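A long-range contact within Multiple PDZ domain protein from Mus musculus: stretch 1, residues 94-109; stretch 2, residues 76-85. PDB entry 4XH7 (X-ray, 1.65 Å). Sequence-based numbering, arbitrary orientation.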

ATOM      1  N   ASN A  94       8.899   5.184   9.324  1.00 24.19           N
ATOM      2  CA  ASN A  94       9.412   6.487   8.926  1.00 24.60           C
ATOM      3  C   ASN A  94       9.030   6.842   7.499  1.00 29.04           C
ATOM      4  O   ASN A  94       8.649   7.976   7.225  1.00 29.16           O
ATOM      5  CB  ASN A  94      10.916   6.549   9.092  1.00 26.71           C
ATOM      6  CG  ASN A  94      11.326   6.799  10.522  1.00 25.45           C
ATOM      7  OD1 ASN A  94      10.531   7.251  11.330  1.00 31.40           O
ATOM      8  ND2 ASN A  94      12.568   6.499  10.841  1.00 25.26           N
ATOM      9  N   ILE A  95       9.083   5.868   6.596  1.00 22.75           N
ATOM     10  CA  ILE A  95       8.670   6.133   5.218  1.00 24.92           C
ATOM     11  C   ILE A  95       7.185   6.562   5.179  1.00 29.05           C
ATOM     12  O   ILE A  95       6.835   7.549   4.526  1.00 29.38           O
ATOM     13  CB  ILE A  95       8.903   4.901   4.313  1.00 22.26           C
ATOM     14  CG1 ILE A  95      10.412   4.701   4.033  1.00 24.38           C
ATOM     15  CG2 ILE A  95       8.158   5.093   2.975  1.00 25.86           C
ATOM     16  CD1 ILE A  95      10.828   3.279   3.569  1.00 22.79           C
ATOM     17  N   LEU A  96       6.296   5.844   5.871  1.00 22.44           N
ATOM     18  CA  LEU A  96       4.873   6.196   5.860  1.00 23.83           C
ATOM     19  C   LEU A  96       4.648   7.594   6.457  1.00 29.41           C
ATOM     20  O   LEU A  96       3.829   8.379   5.963  1.00 28.46           O
ATOM     21  CB  LEU A  96       4.040   5.158   6.626  1.00 24.33           C
ATOM     22  CG  LEU A  96       4.087   3.763   5.988  1.00 22.26           C
ATOM     23  CD1 LEU A  96       3.420   2.754   6.901  1.00 25.23           C
ATOM     24  CD2 LEU A  96       3.409   3.744   4.613  1.00 22.95           C
ATOM     25  N   LYS A  97       5.376   7.910   7.523  1.00 26.26           N
ATOM     26  CA  LYS A  97       5.176   9.218   8.184  1.00 25.58           C
ATOM     27  C   LYS A  97       5.543  10.388   7.288  1.00 30.64           C
ATOM     28  O   LYS A  97       4.972  11.476   7.409  1.00 38.13           O
ATOM     29  CB  LYS A  97       6.001   9.302   9.474  1.00 33.94           C
ATOM     30  CG  LYS A  97       5.383   8.542  10.628  1.00 37.45           C
ATOM     31  N   GLU A  98       6.507  10.188   6.412  1.00 29.04           N
ATOM     32  CA  GLU A  98       7.054  11.257   5.585  1.00 28.97           C
ATOM     33  C   GLU A  98       6.325  11.444   4.265  1.00 30.03           C
ATOM     34  O   GLU A  98       6.751  12.239   3.424  1.00 32.76           O
ATOM     35  CB  GLU A  98       8.530  10.987   5.290  1.00 34.51           C
ATOM     36  CG  GLU A  98       9.438  11.095   6.515  1.00 42.05           C
ATOM     37  N   LEU A  99       5.266  10.674   4.052  1.00 28.26           N
ATOM     38  CA  LEU A  99       4.528  10.761   2.797  1.00 28.79           C
ATOM     39  C   LEU A  99       3.854  12.126   2.632  1.00 26.68           C
ATOM     40  O   LEU A  99       3.349  12.694   3.593  1.00 30.41           O
ATOM     41  CB  LEU A  99       3.464   9.658   2.733  1.00 27.94           C
ATOM     42  CG  LEU A  99       4.086   8.284   2.495  1.00 26.27           C
ATOM     43  CD1 LEU A  99       3.023   7.241   2.684  1.00 29.13           C
ATOM     44  CD2 LEU A  99       4.683   8.221   1.085  1.00 25.71           C
ATOM     45  N   PRO A 100       3.826  12.630   1.392  1.00 26.31           N
ATOM     46  CA  PRO A 100       3.027  13.819   1.066  1.00 31.44           C
ATOM     47  C   PRO A 100       1.529  13.522   1.056  1.00 32.70           C
ATOM     48  O   PRO A 100       1.118  12.392   1.326  1.00 31.22           O
ATOM     49  CB  PRO A 100       3.511  14.165  -0.331  1.00 26.22           C
ATOM     50  CG  PRO A 100       3.731  12.804  -0.949  1.00 30.48           C
ATOM     51  CD  PRO A 100       4.428  12.035   0.181  1.00 28.91           C
ATOM     52  N   ILE A 101       0.706  14.522   0.752  1.00 33.57           N
ATOM     53  CA  ILE A 101      -0.740  14.353   0.730  1.00 30.70           C
ATOM     54  C   ILE A 101      -1.242  13.248  -0.204  1.00 31.46           C
ATOM     55  O   ILE A 101      -2.115  12.454   0.167  1.00 33.14           O
ATOM     56  CB  ILE A 101      -1.409  15.680   0.316  1.00 35.14           C
ATOM     57  CG1 ILE A 101      -1.268  16.669   1.450  1.00 41.85           C
ATOM     58  CG2 ILE A 101      -2.868  15.465  -0.034  1.00 39.88           C
ATOM     59  CD1 ILE A 101      -2.048  16.258   2.616  1.00 45.38           C
ATOM     60  N   ASP A 102      -0.694  13.209  -1.415  1.00 28.83           N
ATOM     61  CA  ASP A 102      -1.128  12.247  -2.421  1.00 30.34           C
ATOM     62  C   ASP A 102      -0.223  11.027  -2.412  1.00 28.15           C
ATOM     63  O   ASP A 102       0.980  11.155  -2.599  1.00 25.83           O
ATOM     64  CB  ASP A 102      -1.140  12.896  -3.803  1.00 34.79           C
ATOM     65  CG  ASP A 102      -2.228  13.959  -3.937  1.00 50.05           C
ATOM     66  OD1 ASP A 102      -3.348  13.752  -3.405  1.00 45.77           O
ATOM     67  OD2 ASP A 102      -1.956  15.005  -4.566  1.00 69.98           O
ATOM     68  N   VAL A 103      -0.816   9.848  -2.237  1.00 23.81           N
ATOM     69  CA  VAL A 103      -0.033   8.633  -2.058  1.00 24.46           C
ATOM     70  C   VAL A 103      -0.518   7.541  -2.993  1.00 24.74           C
ATOM     71  O   VAL A 103      -1.717   7.292  -3.090  1.00 27.57           O
ATOM     72  CB  VAL A 103      -0.131   8.113  -0.609  1.00 27.11           C
ATOM     73  CG1 VAL A 103       0.728   6.855  -0.443  1.00 31.24           C
ATOM     74  CG2 VAL A 103       0.319   9.211   0.359  1.00 26.41           C
ATOM     75  N   THR A 104       0.400   6.899  -3.685  1.00 23.02           N
ATOM     76  CA  THR A 104       0.059   5.707  -4.439  1.00 22.63           C
ATOM     77  C   THR A 104       0.593   4.512  -3.676  1.00 24.21           C
ATOM     78  O   THR A 104       1.798   4.396  -3.515  1.00 24.45           O
ATOM     79  CB  THR A 104       0.682   5.754  -5.846  1.00 27.75           C
ATOM     80  OG1 THR A 104       0.107   6.876  -6.541  1.00 29.92           O
ATOM     81  CG2 THR A 104       0.378   4.449  -6.627  1.00 25.69           C
ATOM     82  N   MET A 105      -0.299   3.634  -3.218  1.00 21.71           N
ATOM     83  CA  MET A 105       0.092   2.517  -2.363  1.00 20.75           C
ATOM     84  C   MET A 105      -0.012   1.282  -3.179  1.00 19.68           C
ATOM     85  O   MET A 105      -1.024   1.097  -3.863  1.00 24.47           O
ATOM     86  CB  MET A 105      -0.838   2.402  -1.149  1.00 20.30           C
ATOM     87  CG  MET A 105      -0.818   3.628  -0.274  1.00 27.16           C
ATOM     88  SD  MET A 105      -1.848   3.386   1.203  1.00 29.51           S
ATOM     89  CE  MET A 105      -1.019   1.961   1.934  1.00 24.13           C
ATOM     90  N   VAL A 106       0.987   0.399  -3.107  1.00 16.74           N
ATOM     91  CA  VAL A 106       0.851  -0.917  -3.705  1.00 17.86           C
ATOM     92  C   VAL A 106       0.848  -1.924  -2.580  1.00 21.79           C
ATOM     93  O   VAL A 106       1.760  -1.907  -1.740  1.00 21.50           O
ATOM     94  CB  VAL A 106       2.018  -1.271  -4.669  1.00 22.19           C
ATOM     95  CG1 VAL A 106       1.813  -2.696  -5.313  1.00 21.56           C
ATOM     96  CG2 VAL A 106       2.205  -0.172  -5.729  1.00 22.76           C
ATOM     97  N   CYS A 107      -0.161  -2.792  -2.568  1.00 19.05           N
ATOM     98  CA  CYS A 107      -0.271  -3.854  -1.551  1.00 19.45           C
ATOM     99  C   CYS A 107      -0.565  -5.180  -2.194  1.00 17.88           C
ATOM    100  O   CYS A 107      -0.807  -5.255  -3.405  1.00 18.53           O
ATOM    101  CB  CYS A 107      -1.405  -3.571  -0.558  1.00 17.08           C
ATOM    102  SG  CYS A 107      -1.193  -2.028   0.393  1.00 23.75           S
ATOM    103  N   CYS A 108      -0.567  -6.251  -1.402  1.00 17.80           N
ATOM    104  CA  CYS A 108      -1.034  -7.538  -1.957  1.00 16.50           C
ATOM    105  C   CYS A 108      -1.756  -8.369  -0.934  1.00 19.13           C
ATOM    106  O   CYS A 108      -1.750  -8.065   0.277  1.00 19.40           O
ATOM    107  CB  CYS A 108       0.135  -8.349  -2.538  1.00 18.34           C
ATOM    108  SG  CYS A 108       1.373  -8.816  -1.310  1.00 20.88           S
ATOM    109  N   ARG A 109      -2.482  -9.368  -1.420  1.00 17.16           N
ATOM    110  CA  ARG A 109      -3.130 -10.328  -0.504  1.00 20.96           C
ATOM    111  C   ARG A 109      -2.944 -11.723  -1.116  1.00 21.49           C
ATOM    112  O   ARG A 109      -2.835 -11.845  -2.319  1.00 19.76           O
ATOM    113  CB  ARG A 109      -4.620  -9.987  -0.258  1.00 20.60           C
ATOM    114  CG  ARG A 109      -5.494  -9.912  -1.531  1.00 24.69           C
ATOM    115  CD  ARG A 109      -6.925  -9.387  -1.165  1.00 21.94           C
ATOM    116  NE  ARG A 109      -6.894  -7.970  -0.856  1.00 22.79           N
ATOM    117  CZ  ARG A 109      -7.421  -7.002  -1.593  1.00 25.18           C
ATOM    118  NH1 ARG A 109      -7.295  -5.745  -1.187  1.00 21.88           N
ATOM    119  NH2 ARG A 109      -8.091  -7.283  -2.708  1.00 26.62           N
TER
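Stretch 2 76-85: LLEVNGINLL

Stretch 2 runs as a strand from Leu-76 to Val-79, turns back through a type I' turn from Val-79 to Ile-82, and resumes extended form at Ile-82 and Asn-83. Its first strand lies antiparallel to strand 102-109, with a crossing angle of 165° and axes 4.6 Å apart at closest approach. Val-106 pairs with Glu-78 through Val-106 N to Glu-78 O, 2.8 Å and nearly linear. A beta bulge then shifts the register by one: Val-106 O accepts from both Leu-77 N (2.9 Å) and Glu-78 N (3.2 Å), and Cys-107 comes opposite Leu-76. At Leu-77 the backbone leaves extended geometry, with psi at -43°.

Where the strand ends, Asn-80 continues the ladder. Its N donates to Thr-104 O (2.9 Å), while its side chain reads the neighbouring backbone: OD1 accepts from Thr-104 N (2.7 Å) and ND2 donates to Asp-102 O (3.2 Å). Phi is positive at both Asn-80 and Gly-81, as a type I' turn requires.

Met-105, Cys-107, Leu-76 and Val-79 share one sheet face. The helix packs there: Ile-95 CG2 meets Val-79 CG2 at 3.6 Å, and Leu-96 CD2 lies 4.0 Å from Val-79 CG1. Met-105 CE and Cys-107 SG approach Leu-76 CD2 at 3.8 and 3.6 Å. Val-106 and Glu-78 occupy the other face.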

ATOM      1  N   LEU A  76       1.757  -4.513   2.858  1.00 17.52           N
ATOM      2  CA  LEU A  76       2.294  -3.298   2.238  1.00 20.34           C
ATOM      3  C   LEU A  76       3.522  -3.611   1.387  1.00 19.51           C
ATOM      4  O   LEU A  76       4.440  -4.244   1.879  1.00 20.72           O
ATOM      5  CB  LEU A  76       2.702  -2.297   3.307  1.00 16.56           C
ATOM      6  CG  LEU A  76       1.560  -1.843   4.205  1.00 25.68           C
ATOM      7  CD1 LEU A  76       2.170  -0.871   5.225  1.00 29.71           C
ATOM      8  CD2 LEU A  76       0.502  -1.135   3.427  1.00 32.25           C
ATOM      9  N   LEU A  77       3.538  -3.156   0.131  1.00 17.32           N
ATOM     10  CA  LEU A  77       4.694  -3.407  -0.749  1.00 16.68           C
ATOM     11  C   LEU A  77       5.514  -2.172  -1.137  1.00 17.09           C
ATOM     12  O   LEU A  77       6.748  -2.221  -1.119  1.00 19.15           O
ATOM     13  CB  LEU A  77       4.258  -4.114  -2.040  1.00 18.50           C
ATOM     14  CG  LEU A  77       3.565  -5.455  -1.804  1.00 18.10           C
ATOM     15  CD1 LEU A  77       3.051  -5.980  -3.142  1.00 18.99           C
ATOM     16  CD2 LEU A  77       4.495  -6.460  -1.106  1.00 18.87           C
ATOM     17  N   GLU A  78       4.841  -1.077  -1.475  1.00 19.23           N
ATOM     18  CA  GLU A  78       5.489   0.097  -2.041  1.00 20.84           C
ATOM     19  C   GLU A  78       4.604   1.324  -1.797  1.00 21.80           C
ATOM     20  O   GLU A  78       3.362   1.227  -1.824  1.00 22.04           O
ATOM     21  CB  GLU A  78       5.723  -0.100  -3.540  1.00 23.63           C
ATOM     22  CG  GLU A  78       6.428   1.059  -4.211  1.00 29.95           C
ATOM     23  CD  GLU A  78       6.514   0.880  -5.730  1.00 30.45           C
ATOM     24  OE1 GLU A  78       5.940   1.727  -6.447  1.00 38.62           O
ATOM     25  OE2 GLU A  78       7.186  -0.072  -6.178  1.00 33.62           O
ATOM     26  N   VAL A  79       5.210   2.485  -1.531  1.00 18.78           N
ATOM     27  CA  VAL A  79       4.371   3.711  -1.454  1.00 18.88           C
ATOM     28  C   VAL A  79       5.119   4.793  -2.216  1.00 24.33           C
ATOM     29  O   VAL A  79       6.314   4.988  -1.953  1.00 22.46           O
ATOM     30  CB  VAL A  79       4.102   4.212  -0.006  1.00 21.52           C
ATOM     31  CG1 VAL A  79       3.054   3.360   0.688  1.00 27.92           C
ATOM     32  CG2 VAL A  79       5.375   4.246   0.840  1.00 20.28           C
ATOM     33  N   ASN A  80       4.449   5.473  -3.145  1.00 23.35           N
ATOM     34  CA  ASN A  80       5.104   6.512  -3.959  1.00 24.39           C
ATOM     35  C   ASN A  80       6.496   6.104  -4.479  1.00 27.05           C
ATOM     36  O   ASN A  80       7.470   6.884  -4.403  1.00 26.70           O
ATOM     37  CB  ASN A  80       5.204   7.804  -3.157  1.00 25.90           C
ATOM     38  CG  ASN A  80       3.873   8.491  -3.055  1.00 28.85           C
ATOM     39  OD1 ASN A  80       2.867   7.962  -3.549  1.00 29.28           O
ATOM     40  ND2 ASN A  80       3.841   9.672  -2.445  1.00 24.43           N
ATOM     41  N   GLY A  81       6.576   4.879  -4.982  1.00 24.18           N
ATOM     42  CA  GLY A  81       7.803   4.362  -5.565  1.00 25.81           C
ATOM     43  C   GLY A  81       8.861   3.863  -4.604  1.00 26.62           C
ATOM     44  O   GLY A  81       9.879   3.327  -5.044  1.00 30.95           O
ATOM     45  N   ILE A  82       8.622   4.019  -3.303  1.00 20.83           N
ATOM     46  CA  ILE A  82       9.568   3.605  -2.269  1.00 20.03           C
ATOM     47  C   ILE A  82       9.234   2.192  -1.767  1.00 21.15           C
ATOM     48  O   ILE A  82       8.101   1.909  -1.337  1.00 22.12           O
ATOM     49  CB  ILE A  82       9.528   4.573  -1.084  1.00 25.90           C
ATOM     50  CG1 ILE A  82       9.811   6.012  -1.551  1.00 27.75           C
ATOM     51  CG2 ILE A  82      10.473   4.124   0.031  1.00 21.82           C
ATOM     52  CD1 ILE A  82       9.362   7.068  -0.565  1.00 34.81           C
ATOM     53  N   ASN A  83      10.208   1.305  -1.814  1.00 23.28           N
ATOM     54  CA  ASN A  83       9.979  -0.077  -1.404  1.00 21.82           C
ATOM     55  C   ASN A  83       9.706  -0.225   0.082  1.00 21.93           C
ATOM     56  O   ASN A  83      10.396   0.390   0.906  1.00 21.40           O
ATOM     57  CB  ASN A  83      11.204  -0.934  -1.744  1.00 24.12           C
ATOM     58  CG  ASN A  83      11.025  -2.363  -1.301  1.00 23.87           C
ATOM     59  OD1 ASN A  83      10.211  -3.066  -1.872  1.00 25.45           O
ATOM     60  ND2 ASN A  83      11.736  -2.788  -0.241  1.00 21.31           N
ATOM     61  N   LEU A  84       8.724  -1.063   0.427  1.00 19.71           N
ATOM     62  CA  LEU A  84       8.495  -1.404   1.813  1.00 18.63           C
ATOM     63  C   LEU A  84       8.733  -2.882   2.101  1.00 18.31           C
ATOM     64  O   LEU A  84       8.986  -3.257   3.252  1.00 20.80           O
ATOM     65  CB  LEU A  84       7.055  -1.025   2.224  1.00 19.98           C
ATOM     66  CG  LEU A  84       6.673   0.442   2.070  1.00 17.92           C
ATOM     67  CD1 LEU A  84       5.154   0.599   2.312  1.00 20.38           C
ATOM     68  CD2 LEU A  84       7.467   1.281   3.034  1.00 22.14           C
ATOM     69  N   LEU A  85       8.610  -3.751   1.087  1.00 17.66           N
ATOM     70  CA  LEU A  85       8.765  -5.180   1.324  1.00 18.58           C
ATOM     71  C   LEU A  85      10.150  -5.543   1.843  1.00 22.02           C
ATOM     72  O   LEU A  85      11.161  -5.183   1.259  1.00 21.27           O
ATOM     73  CB  LEU A  85       8.470  -5.962   0.035  1.00 20.21           C
ATOM     74  CG  LEU A  85       8.642  -7.481   0.158  1.00 22.05           C
ATOM     75  CD1 LEU A  85       7.653  -8.045   1.198  1.00 21.21           C
ATOM     76  CD2 LEU A  85       8.407  -8.108  -1.192  1.00 21.28           C
TER
HETATM   77  O   HOH W   1       4.027   3.505  -5.625  1.00 32.14           O
HETATM   78  O   HOH W   2       1.458   9.642  -5.581  1.00 50.34           O